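Local coordinates for lipopolysaccharide export system protein LptH (Pseudomonas aeruginosa, PDB 4UU4), which binds lipopolysaccharide and is required for its passage from the inner to the outer membrane, possibly as part of a bridge across the periplasm, at residues T62-N67 with I109-T114; Q123-V126 with N131-E134; E136-D141 with V147-A152. All coordinates share one frame; numbering follows the deposited sequence.

Interaction 1 of 3, residues T62-N67 with I109-T114; sequences TKLTGN and IQYFVT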
ATOM      1  N   THR A  62      -9.425   4.607  -0.614  1.00 30.76           N
ATOM      2  CA  THR A  62      -8.166   3.949  -0.307  1.00 22.77           C
ATOM      3  C   THR A  62      -8.199   3.375   1.106  1.00 23.31           C
ATOM      4  O   THR A  62      -8.791   3.964   2.012  1.00 21.16           O
ATOM      5  CB  THR A  62      -6.995   4.934  -0.451  1.00 40.63           C
ATOM      6  OG1 THR A  62      -6.924   5.394  -1.806  1.00 46.66           O
ATOM      7  CG2 THR A  62      -5.682   4.278  -0.080  1.00 19.01           C
ATOM      8  N   LYS A  63      -7.578   2.217   1.296  1.00 30.42           N
ATOM      9  CA  LYS A  63      -7.490   1.624   2.623  1.00 32.08           C
ATOM     10  C   LYS A  63      -6.170   0.880   2.812  1.00 42.87           C
ATOM     11  O   LYS A  63      -5.728   0.147   1.932  1.00 45.50           O
ATOM     12  CB  LYS A  63      -8.685   0.698   2.878  1.00 25.03           C
ATOM     13  CG  LYS A  63      -8.758   0.155   4.294  1.00 20.72           C
ATOM     14  CD  LYS A  63     -10.073  -0.554   4.560  1.00 25.24           C
ATOM     15  CE  LYS A  63     -10.181  -1.841   3.773  1.00 31.10           C
ATOM     16  NZ  LYS A  63     -11.424  -2.590   4.109  1.00 37.62           N
ATOM     17  N   LEU A  64      -5.538   1.096   3.959  1.00 35.93           N
ATOM     18  CA  LEU A  64      -4.304   0.423   4.325  1.00 28.31           C
ATOM     19  C   LEU A  64      -4.559  -0.259   5.654  1.00 33.29           C
ATOM     20  O   LEU A  64      -5.141   0.340   6.552  1.00 48.47           O
ATOM     21  CB  LEU A  64      -3.166   1.433   4.486  1.00 36.96           C
ATOM     22  CG  LEU A  64      -1.943   1.309   3.578  1.00 43.88           C
ATOM     23  CD1 LEU A  64      -1.455  -0.137   3.508  1.00 45.13           C
ATOM     24  CD2 LEU A  64      -2.249   1.857   2.196  1.00 51.08           C
ATOM     25  N   THR A  65      -4.146  -1.515   5.782  1.00 25.08           N
ATOM     26  CA  THR A  65      -4.215  -2.183   7.077  1.00 26.74           C
ATOM     27  C   THR A  65      -2.841  -2.704   7.461  1.00 23.36           C
ATOM     28  O   THR A  65      -1.934  -2.737   6.633  1.00 30.76           O
ATOM     29  CB  THR A  65      -5.228  -3.346   7.104  1.00 26.53           C
ATOM     30  OG1 THR A  65      -4.726  -4.442   6.334  1.00 34.78           O
ATOM     31  CG2 THR A  65      -6.579  -2.908   6.561  1.00 22.80           C
ATOM     32  N   GLY A  66      -2.682  -3.090   8.721  1.00 26.47           N
ATOM     33  CA  GLY A  66      -1.409  -3.643   9.151  1.00 20.75           C
ATOM     34  C   GLY A  66      -1.286  -3.819  10.649  1.00 17.98           C
ATOM     35  O   GLY A  66      -2.172  -3.429  11.403  1.00 21.93           O
ATOM     36  N   ASN A  67      -0.186  -4.431  11.072  1.00 16.23           N
ATOM     37  CA  ASN A  67       0.135  -4.545  12.480  1.00 21.29           C
ATOM     38  C   ASN A  67       0.763  -3.247  12.946  1.00 19.29           C
ATOM     39  O   ASN A  67       0.473  -2.758  14.036  1.00 23.70           O
ATOM     40  CB  ASN A  67       1.095  -5.705  12.718  1.00 18.92           C
ATOM     41  CG  ASN A  67       0.512  -7.023  12.288  1.00 18.71           C
ATOM     42  OD1 ASN A  67       1.177  -7.825  11.628  1.00 28.76           O
ATOM     43  ND2 ASN A  67      -0.742  -7.256  12.650  1.00 19.59           N
ATOM     44  N   ILE A 109       4.186  -2.519   2.755  1.00 25.27           N
ATOM     45  CA  ILE A 109       3.540  -1.672   1.752  1.00 23.04           C
ATOM     46  C   ILE A 109       3.831  -0.202   2.021  1.00 26.27           C
ATOM     47  O   ILE A 109       3.639   0.270   3.127  1.00 27.28           O
ATOM     48  CB  ILE A 109       2.011  -1.876   1.721  1.00 21.11           C
ATOM     49  CG1 ILE A 109       1.653  -3.304   1.303  1.00 23.06           C
ATOM     50  CG2 ILE A 109       1.357  -0.882   0.769  1.00 22.18           C
ATOM     51  CD1 ILE A 109       0.156  -3.559   1.265  1.00 17.75           C
ATOM     52  N   GLN A 110       4.301   0.527   1.019  1.00 30.35           N
ATOM     53  CA  GLN A 110       4.490   1.963   1.183  1.00 26.89           C
ATOM     54  C   GLN A 110       3.536   2.721   0.278  1.00 33.09           C
ATOM     55  O   GLN A 110       3.487   2.474  -0.923  1.00 41.44           O
ATOM     56  CB  GLN A 110       5.922   2.356   0.850  1.00 26.58           C
ATOM     57  CG  GLN A 110       6.962   1.585   1.619  1.00 29.39           C
ATOM     58  CD  GLN A 110       8.357   1.849   1.103  1.00 33.70           C
ATOM     59  OE1 GLN A 110       8.775   1.279   0.095  1.00 43.51           O
ATOM     60  NE2 GLN A 110       9.089   2.717   1.792  1.00 35.98           N
ATOM     61  N   TYR A 111       2.777   3.642   0.858  1.00 24.39           N
ATOM     62  CA  TYR A 111       1.870   4.475   0.084  1.00 28.12           C
ATOM     63  C   TYR A 111       2.430   5.887  -0.003  1.00 27.99           C
ATOM     64  O   TYR A 111       2.242   6.706   0.901  1.00 38.28           O
ATOM     65  CB  TYR A 111       0.456   4.455   0.683  1.00 27.01           C
ATOM     66  CG  TYR A 111      -0.533   5.375  -0.007  1.00 31.13           C
ATOM     67  CD1 TYR A 111      -0.521   5.541  -1.388  1.00 30.69           C
ATOM     68  CD2 TYR A 111      -1.487   6.068   0.724  1.00 38.18           C
ATOM     69  CE1 TYR A 111      -1.422   6.381  -2.015  1.00 34.18           C
ATOM     70  CE2 TYR A 111      -2.392   6.906   0.107  1.00 44.52           C
ATOM     71  CZ  TYR A 111      -2.358   7.058  -1.261  1.00 39.72           C
ATOM     72  OH  TYR A 111      -3.264   7.898  -1.864  1.00 43.26           O
ATOM     73  N   PHE A 112       3.145   6.146  -1.092  1.00 29.26           N
ATOM     74  CA  PHE A 112       3.735   7.449  -1.352  1.00 32.56           C
ATOM     75  C   PHE A 112       2.659   8.403  -1.867  1.00 34.53           C
ATOM     76  O   PHE A 112       2.519   8.612  -3.068  1.00 38.08           O
ATOM     77  CB  PHE A 112       4.876   7.323  -2.371  1.00 34.24           C
ATOM     78  CG  PHE A 112       6.099   6.625  -1.829  1.00 34.97           C
ATOM     79  CD1 PHE A 112       7.084   7.338  -1.162  1.00 35.21           C
ATOM     80  CD2 PHE A 112       6.265   5.258  -1.989  1.00 33.30           C
ATOM     81  CE1 PHE A 112       8.210   6.701  -0.665  1.00 34.71           C
ATOM     82  CE2 PHE A 112       7.387   4.617  -1.492  1.00 31.18           C
ATOM     83  CZ  PHE A 112       8.359   5.338  -0.831  1.00 33.05           C
ATOM     84  N   VAL A 113       1.907   8.982  -0.938  1.00 33.34           N
ATOM     85  CA  VAL A 113       0.714   9.762  -1.265  1.00 37.48           C
ATOM     86  C   VAL A 113       0.956  10.996  -2.148  1.00 41.81           C
ATOM     87  O   VAL A 113       0.147  11.298  -3.026  1.00 42.69           O
ATOM     88  CB  VAL A 113      -0.080  10.110   0.018  1.00 48.21           C
ATOM     89  CG1 VAL A 113       0.784   9.879   1.253  1.00 53.24           C
ATOM     90  CG2 VAL A 113      -0.624  11.527  -0.036  1.00 31.49           C
ATOM     91  N   THR A 114       2.069  11.693  -1.943  1.00 48.23           N
ATOM     92  CA  THR A 114       2.440  12.792  -2.835  1.00 47.33           C
ATOM     93  C   THR A 114       2.721  12.295  -4.254  1.00 48.12           C
ATOM     94  O   THR A 114       2.421  12.976  -5.232  1.00 49.31           O
ATOM     95  CB  THR A 114       3.683  13.545  -2.328  1.00 51.09           C
ATOM     96  OG1 THR A 114       4.634  12.604  -1.816  1.00 60.60           O
ATOM     97  CG2 THR A 114       3.311  14.517  -1.221  1.00 52.05           C
TER
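L64 holds the apolar contact between the two segments by dividing its isobutyl fork between I109 and Y111. Its CD1 reaches the gamma methyl of I109, with L64 CD1 and I109 CG2 4.0 Å apart. The other branch goes to the root of the tyrosine side chain, where L64 CD2 and Y111 CB are also separated by 4.0 Å. L64 thus meets its two partners with different methyls, and its chain runs obliquely across both. On I109 the torsion chi1 of -64° sets CG2 opposite the backbone N, which leaves this short branch to do the touching while CD1 of I109 extends along the other arm.

The pair illustrates how the two sheets of a beta-jellyroll meet through side chains. Strand 62-66 belongs to one antiparallel sheet and strand 109-112 to the other; their short axes come no nearer than 9.4 Å and run at 146°, far too wide a gap for backbone pairing. The contact lies near the middle of the chain, and all four touching residues are buried. In relatives of this family the apolar interior of the jellyroll is thought to shelter the acyl chains of lipopolysaccharide, and the buried side chains here are consistent with such an interior.

A looser contact to the tyrosine ring extends the same seam. The first torsion of Y111 (chi1 176°) carries the ring away from its own strand to T62; the methyl T62 CG2 lies 4.2 Å from Y111 CE2, approaching the ring obliquely. V113 CB sits over one face of that ring, toward its rim. In the surrounding sheets, L64 and T62 also touch Y91 of strand 89-93, while I109 packs on L120 and Y111 on V118 of strand 117-121.

Interaction 2 of 3, residues Q123-V126 with N131-E134; sequences QAKV and NTFE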
ATOM      1  N   GLN A 123       6.496 -10.940  -1.049  1.00 23.66           N
ATOM      2  CA  GLN A 123       5.225 -11.588  -1.357  1.00 28.97           C
ATOM      3  C   GLN A 123       4.162 -10.665  -1.998  1.00 31.89           C
ATOM      4  O   GLN A 123       2.966 -10.831  -1.776  1.00 18.69           O
ATOM      5  CB  GLN A 123       4.682 -12.360  -0.173  1.00 24.96           C
ATOM      6  CG  GLN A 123       5.675 -13.396   0.299  1.00 22.50           C
ATOM      7  CD  GLN A 123       5.446 -13.825   1.726  1.00 24.00           C
ATOM      8  OE1 GLN A 123       6.382 -14.210   2.424  1.00 31.60           O
ATOM      9  NE2 GLN A 123       4.197 -13.769   2.169  1.00 24.81           N
ATOM     10  N   ALA A 124       4.632  -9.719  -2.806  1.00 19.43           N
ATOM     11  CA  ALA A 124       3.761  -8.746  -3.446  1.00 29.39           C
ATOM     12  C   ALA A 124       2.679  -9.406  -4.305  1.00 29.89           C
ATOM     13  O   ALA A 124       2.978 -10.124  -5.257  1.00 28.51           O
ATOM     14  CB  ALA A 124       4.587  -7.780  -4.279  1.00 28.30           C
ATOM     15  N   LYS A 125       1.419  -9.160  -3.957  1.00 30.51           N
ATOM     16  CA  LYS A 125       0.303  -9.668  -4.740  1.00 25.53           C
ATOM     17  C   LYS A 125      -0.617  -8.510  -5.111  1.00 26.31           C
ATOM     18  O   LYS A 125      -0.678  -7.517  -4.398  1.00 22.82           O
ATOM     19  CB  LYS A 125      -0.466 -10.733  -3.953  1.00 28.34           C
ATOM     20  CG  LYS A 125      -1.322 -11.661  -4.808  1.00 33.66           C
ATOM     21  CD  LYS A 125      -2.235 -12.532  -3.950  1.00 46.70           C
ATOM     22  CE  LYS A 125      -1.462 -13.263  -2.858  1.00 59.96           C
ATOM     23  NZ  LYS A 125      -2.363 -13.983  -1.906  1.00 69.25           N
ATOM     24  N   VAL A 126      -1.308  -8.630  -6.240  1.00 32.49           N
ATOM     25  CA  VAL A 126      -2.300  -7.643  -6.661  1.00 30.29           C
ATOM     26  C   VAL A 126      -3.454  -8.342  -7.363  1.00 32.56           C
ATOM     27  O   VAL A 126      -3.250  -9.042  -8.353  1.00 35.43           O
ATOM     28  CB  VAL A 126      -1.723  -6.602  -7.647  1.00 24.83           C
ATOM     29  CG1 VAL A 126      -2.835  -5.717  -8.176  1.00 26.86           C
ATOM     30  CG2 VAL A 126      -0.654  -5.754  -6.994  1.00 22.73           C
ATOM     31  N   ASN A 131      -7.834 -10.911 -12.441  1.00 56.89           N
ATOM     32  CA  ASN A 131      -6.425 -11.010 -12.806  1.00 44.05           C
ATOM     33  C   ASN A 131      -5.501 -10.945 -11.587  1.00 43.50           C
ATOM     34  O   ASN A 131      -5.426  -9.922 -10.907  1.00 43.92           O
ATOM     35  CB  ASN A 131      -6.053  -9.926 -13.830  1.00 47.64           C
ATOM     36  CG  ASN A 131      -6.819 -10.069 -15.142  1.00 54.84           C
ATOM     37  OD1 ASN A 131      -7.683 -10.934 -15.276  1.00 56.53           O
ATOM     38  ND2 ASN A 131      -6.505  -9.215 -16.112  1.00 55.95           N
ATOM     39  N   THR A 132      -4.800 -12.041 -11.311  1.00 45.25           N
ATOM     40  CA  THR A 132      -3.906 -12.092 -10.153  1.00 34.00           C
ATOM     41  C   THR A 132      -2.433 -11.909 -10.537  1.00 36.25           C
ATOM     42  O   THR A 132      -1.938 -12.499 -11.494  1.00 36.48           O
ATOM     43  CB  THR A 132      -4.131 -13.369  -9.294  1.00 40.58           C
ATOM     44  OG1 THR A 132      -5.233 -13.160  -8.403  1.00 46.96           O
ATOM     45  CG2 THR A 132      -2.895 -13.725  -8.477  1.00 37.32           C
ATOM     46  N   PHE A 133      -1.759 -11.063  -9.769  1.00 44.63           N
ATOM     47  CA  PHE A 133      -0.388 -10.653 -10.016  1.00 45.11           C
ATOM     48  C   PHE A 133       0.446 -11.029  -8.802  1.00 37.61           C
ATOM     49  O   PHE A 133       0.050 -10.742  -7.680  1.00 36.44           O
ATOM     50  CB  PHE A 133      -0.354  -9.133 -10.132  1.00 63.15           C
ATOM     51  CG  PHE A 133      -0.025  -8.628 -11.498  1.00 66.54           C
ATOM     52  CD1 PHE A 133       1.260  -8.727 -11.994  1.00 73.51           C
ATOM     53  CD2 PHE A 133      -0.994  -8.015 -12.273  1.00 80.96           C
ATOM     54  CE1 PHE A 133       1.572  -8.245 -13.251  1.00 91.60           C
ATOM     55  CE2 PHE A 133      -0.689  -7.531 -13.529  1.00 93.20           C
ATOM     56  CZ  PHE A 133       0.593  -7.645 -14.020  1.00 98.49           C
ATOM     57  N   GLU A 134       1.600 -11.655  -9.014  1.00 29.84           N
ATOM     58  CA  GLU A 134       2.489 -11.997  -7.903  1.00 24.82           C
ATOM     59  C   GLU A 134       3.945 -11.735  -8.251  1.00 28.62           C
ATOM     60  O   GLU A 134       4.370 -11.976  -9.379  1.00 28.84           O
ATOM     61  CB  GLU A 134       2.302 -13.452  -7.472  1.00 30.91           C
ATOM     62  CG  GLU A 134       1.247 -13.651  -6.398  1.00 37.19           C
ATOM     63  CD  GLU A 134       0.842 -15.101  -6.237  1.00 55.06           C
ATOM     64  OE1 GLU A 134       0.533 -15.746  -7.261  1.00 63.94           O
ATOM     65  OE2 GLU A 134       0.822 -15.596  -5.092  1.00 63.83           O
TER
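The beta hairpin formed by strands 124-128 and 131-135 lies toward one end of a jellyroll sheet, with strand 165-167 beyond it as the outermost strand of the chain on that side. V126 and F133 are its hydrogen-bonded pair within these segments. V126 N donates to F133 O at 2.9 Å, and F133 N returns a bond of 2.9 Å to V126 O, closing the small ring of an antiparallel pair. Each donor stands somewhat out of the plane of the carbonyl it meets, by 23° and 20° respectively. On the face shared by this pair, V126 CB and F133 CB meet at 3.8 Å. Beyond CB the phenylalanine ring leads away from V126, and it is poorly ordered, so its position deserves little weight. V126, by contrast, is buried and packs against I138 of the other sheet.

One residue along, K125 and E134 make the neighbouring non-hydrogen-bonded pair, with side chains on the opposite face. Here the backbones meet through CA-H...O contacts, one from K125 CA to F133 O and one from E134 CA to A124 O. A chi1 of -160° swings CG of the lysine toward E134 CG, and the chain then bends at its third torsion; it lies beside E134 and points the same way. Their contact is aliphatic, at 3.6 Å between K125 CG and E134 CG. The charged ends stay apart, each with a partner farther off: K125 makes a cation-pi interaction with Y105 of strand 102-106, and E134 forms a long, weak ion pair with R161. Opposite charges at this spacing may still attract each other slightly, though K125 NZ stops 4.8 Å short of E134 OE2.

Interaction 3 of 3, residues E136-D141 with V147-A152; sequences EKIVYD and VNAGRA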
ATOM      1  N   GLU A 136       8.148 -10.384  -6.343  1.00 23.88           N
ATOM      2  CA  GLU A 136       8.988  -9.984  -5.225  1.00 27.35           C
ATOM      3  C   GLU A 136       8.687  -8.536  -4.861  1.00 30.93           C
ATOM      4  O   GLU A 136       8.733  -8.153  -3.689  1.00 32.53           O
ATOM      5  CB  GLU A 136      10.468 -10.128  -5.586  1.00 26.44           C
ATOM      6  CG  GLU A 136      11.229 -11.137  -4.743  1.00 33.62           C
ATOM      7  CD  GLU A 136      12.712 -11.154  -5.063  1.00 37.17           C
ATOM      8  OE1 GLU A 136      13.243 -10.089  -5.443  1.00 35.45           O
ATOM      9  OE2 GLU A 136      13.344 -12.229  -4.940  1.00 40.69           O
ATOM     10  N   LYS A 137       8.379  -7.736  -5.876  1.00 28.90           N
ATOM     11  CA  LYS A 137       8.104  -6.321  -5.673  1.00 23.70           C
ATOM     12  C   LYS A 137       7.161  -5.753  -6.733  1.00 30.06           C
ATOM     13  O   LYS A 137       7.398  -5.896  -7.934  1.00 30.42           O
ATOM     14  CB  LYS A 137       9.417  -5.536  -5.649  1.00 30.71           C
ATOM     15  CG  LYS A 137       9.243  -4.030  -5.674  1.00 26.06           C
ATOM     16  CD  LYS A 137      10.579  -3.324  -5.662  1.00 28.80           C
ATOM     17  CE  LYS A 137      10.409  -1.840  -5.921  1.00 29.83           C
ATOM     18  NZ  LYS A 137      11.626  -1.055  -5.575  1.00 34.66           N
ATOM     19  N   ILE A 138       6.092  -5.104  -6.284  1.00 28.67           N
ATOM     20  CA  ILE A 138       5.109  -4.535  -7.199  1.00 28.47           C
ATOM     21  C   ILE A 138       4.866  -3.052  -6.940  1.00 26.48           C
ATOM     22  O   ILE A 138       4.455  -2.665  -5.858  1.00 23.41           O
ATOM     23  CB  ILE A 138       3.762  -5.277  -7.122  1.00 24.47           C
ATOM     24  CG1 ILE A 138       3.914  -6.719  -7.597  1.00 23.92           C
ATOM     25  CG2 ILE A 138       2.722  -4.568  -7.962  1.00 27.23           C
ATOM     26  CD1 ILE A 138       2.618  -7.490  -7.614  1.00 24.07           C
ATOM     27  N   VAL A 139       5.119  -2.225  -7.946  1.00 27.90           N
ATOM     28  CA  VAL A 139       4.889  -0.794  -7.824  1.00 26.62           C
ATOM     29  C   VAL A 139       3.586  -0.413  -8.524  1.00 28.14           C
ATOM     30  O   VAL A 139       3.342  -0.820  -9.653  1.00 28.30           O
ATOM     31  CB  VAL A 139       6.063   0.005  -8.406  1.00 28.72           C
ATOM     32  CG1 VAL A 139       5.904   1.486  -8.096  1.00 28.92           C
ATOM     33  CG2 VAL A 139       7.371  -0.519  -7.845  1.00 27.91           C
ATOM     34  N   TYR A 140       2.751   0.370  -7.850  1.00 24.82           N
ATOM     35  CA  TYR A 140       1.427   0.690  -8.372  1.00 25.95           C
ATOM     36  C   TYR A 140       1.127   2.188  -8.408  1.00 31.60           C
ATOM     37  O   TYR A 140       0.921   2.821  -7.369  1.00 29.39           O
ATOM     38  CB  TYR A 140       0.351  -0.056  -7.578  1.00 24.15           C
ATOM     39  CG  TYR A 140      -1.063   0.241  -8.019  1.00 34.10           C
ATOM     40  CD1 TYR A 140      -1.428   0.167  -9.355  1.00 35.33           C
ATOM     41  CD2 TYR A 140      -2.039   0.581  -7.096  1.00 38.80           C
ATOM     42  CE1 TYR A 140      -2.720   0.434  -9.757  1.00 38.42           C
ATOM     43  CE2 TYR A 140      -3.333   0.849  -7.489  1.00 27.30           C
ATOM     44  CZ  TYR A 140      -3.668   0.776  -8.817  1.00 36.43           C
ATOM     45  OH  TYR A 140      -4.961   1.046  -9.207  1.00 39.28           O
ATOM     46  N   ASP A 141       1.110   2.743  -9.615  1.00 31.06           N
ATOM     47  CA  ASP A 141       0.659   4.109  -9.829  1.00 35.11           C
ATOM     48  C   ASP A 141      -0.861   4.118  -9.723  1.00 37.74           C
ATOM     49  O   ASP A 141      -1.540   3.443 -10.486  1.00 40.67           O
ATOM     50  CB  ASP A 141       1.109   4.603 -11.206  1.00 38.07           C
ATOM     51  CG  ASP A 141       0.863   6.088 -11.413  1.00 51.11           C
ATOM     52  OD1 ASP A 141      -0.261   6.562 -11.146  1.00 50.30           O
ATOM     53  OD2 ASP A 141       1.803   6.786 -11.848  1.00 53.62           O
ATOM     54  N   VAL A 147       0.763  -0.883 -13.307  1.00 42.38           N
ATOM     55  CA  VAL A 147       1.307  -1.847 -12.363  1.00 39.68           C
ATOM     56  C   VAL A 147       2.618  -2.450 -12.871  1.00 41.59           C
ATOM     57  O   VAL A 147       2.651  -3.129 -13.897  1.00 44.07           O
ATOM     58  CB  VAL A 147       0.292  -2.960 -12.054  1.00 37.49           C
ATOM     59  CG1 VAL A 147       0.702  -3.714 -10.804  1.00 40.83           C
ATOM     60  CG2 VAL A 147      -1.104  -2.366 -11.886  1.00 36.34           C
ATOM     61  N   ASN A 148       3.698  -2.160 -12.153  1.00 41.98           N
ATOM     62  CA  ASN A 148       4.999  -2.766 -12.398  1.00 39.80           C
ATOM     63  C   ASN A 148       5.209  -3.953 -11.471  1.00 33.73           C
ATOM     64  O   ASN A 148       4.835  -3.910 -10.300  1.00 33.18           O
ATOM     65  CB  ASN A 148       6.125  -1.758 -12.158  1.00 49.51           C
ATOM     66  CG  ASN A 148       6.129  -0.631 -13.166  1.00 67.17           C
ATOM     67  OD1 ASN A 148       6.530  -0.813 -14.314  1.00 74.11           O
ATOM     68  ND2 ASN A 148       5.706   0.553 -12.733  1.00 77.39           N
ATOM     69  N   ALA A 149       5.813  -5.011 -12.000  1.00 30.66           N
ATOM     70  CA  ALA A 149       6.146  -6.179 -11.199  1.00 27.28           C
ATOM     71  C   ALA A 149       7.564  -6.631 -11.517  1.00 32.05           C
ATOM     72  O   ALA A 149       7.960  -6.679 -12.680  1.00 31.31           O
ATOM     73  CB  ALA A 149       5.159  -7.298 -11.454  1.00 33.04           C
ATOM     74  N   GLY A 150       8.328  -6.959 -10.483  1.00 31.02           N
ATOM     75  CA  GLY A 150       9.709  -7.351 -10.676  1.00 30.14           C
ATOM     76  C   GLY A 150      10.364  -7.769  -9.383  1.00 30.22           C
ATOM     77  O   GLY A 150       9.687  -8.135  -8.431  1.00 27.41           O
ATOM     78  N   ARG A 151      11.689  -7.715  -9.351  1.00 32.80           N
ATOM     79  CA  ARG A 151      12.431  -8.113  -8.168  1.00 35.78           C
ATOM     80  C   ARG A 151      12.673  -6.925  -7.255  1.00 38.98           C
ATOM     81  O   ARG A 151      12.673  -5.774  -7.693  1.00 39.44           O
ATOM     82  CB  ARG A 151      13.768  -8.745  -8.557  1.00 37.75           C
ATOM     83  CG  ARG A 151      13.639  -9.971  -9.430  1.00 35.19           C
ATOM     84  CD  ARG A 151      14.837 -10.871  -9.255  1.00 37.47           C
ATOM     85  NE  ARG A 151      14.938 -11.350  -7.883  1.00 36.35           N
ATOM     86  CZ  ARG A 151      15.904 -12.143  -7.436  1.00 38.58           C
ATOM     87  NH1 ARG A 151      16.860 -12.552  -8.255  1.00 41.29           N
ATOM     88  NH2 ARG A 151      15.912 -12.527  -6.167  1.00 38.02           N
ATOM     89  N   ALA A 152      12.883  -7.216  -5.978  1.00 38.90           N
ATOM     90  CA  ALA A 152      13.169  -6.179  -5.001  1.00 32.50           C
ATOM     91  C   ALA A 152      14.661  -5.866  -4.995  1.00 36.21           C
ATOM     92  O   ALA A 152      15.428  -6.499  -4.278  1.00 43.11           O
ATOM     93  CB  ALA A 152      12.706  -6.618  -3.627  1.00 30.74           C
TER
HETATM   94  O   HOH W   1       9.513 -11.228  -8.624  1.00 27.37           O
HETATM   95  O   HOH W   2      16.438  -9.236  -5.319  1.00 60.84           O
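E136 and R151 lock the base of a second beta hairpin, strands 137-141 and 147-150, the latter the outermost strand within this chain on its side of the jellyroll sheet. The arginine chain bends at its third torsion (chi3 62°), bringing NE and NH2 side-on to the carboxylate as a two-nitrogen salt bridge. R151 NH2 meets the syn lone pair of E136 OE2 at 2.9 Å, whereas R151 NE reaches E136 OE1 at 3.2 Å from above the carboxylate plane. The two flat groups are accordingly turned 58° apart. E136 OE1 also accepts A152 N at 2.9 Å on its anti lone pair, and OE2 takes a further bond from R161 N, so four protein N-H groups hold the carboxylate. At the same end a water joins E136 N to G150 O.

Along the strands, K137 with G150 and V139 with N148 are hydrogen-bonded pairs, each closed by two backbone bonds. K137 CB touches A152 CB at 4.0 Å, and the extended lysine chain then leads away.

The face carrying I138, Y140, V147 and A149 packs mainly through apolar atoms, though Y140 OH bonds Q93 NE2. A chi1 of -164° spreads the V147 methyls between two neighbours: V147 CG1 lies 3.6 Å from I138 CG2, and V147 CG2 approaches the Y140 ring obliquely, 3.6 Å from CD1 of that residue.

In the fold
The three contacts show one fold held in two ways. Interaction 1 bridges the two sheets near the centre of the chain and is wholly buried and carried by carbon-to-carbon side-chain packing, whereas interactions 2 and 3 are hairpins, each within a different sheet, partly buried and knit by backbone bonds. Interaction 3 buries the larger surface of the two hairpins and adds a salt bridge; interaction 2 keeps its charges apart. The hairpins follow directly in the chain and pack face to face, A124 CB lying 3.5 Å from I138 CG1. Interaction 1 touches neither, its centre about 16 Å and 15 Å from theirs, though it reaches into both of their sheets.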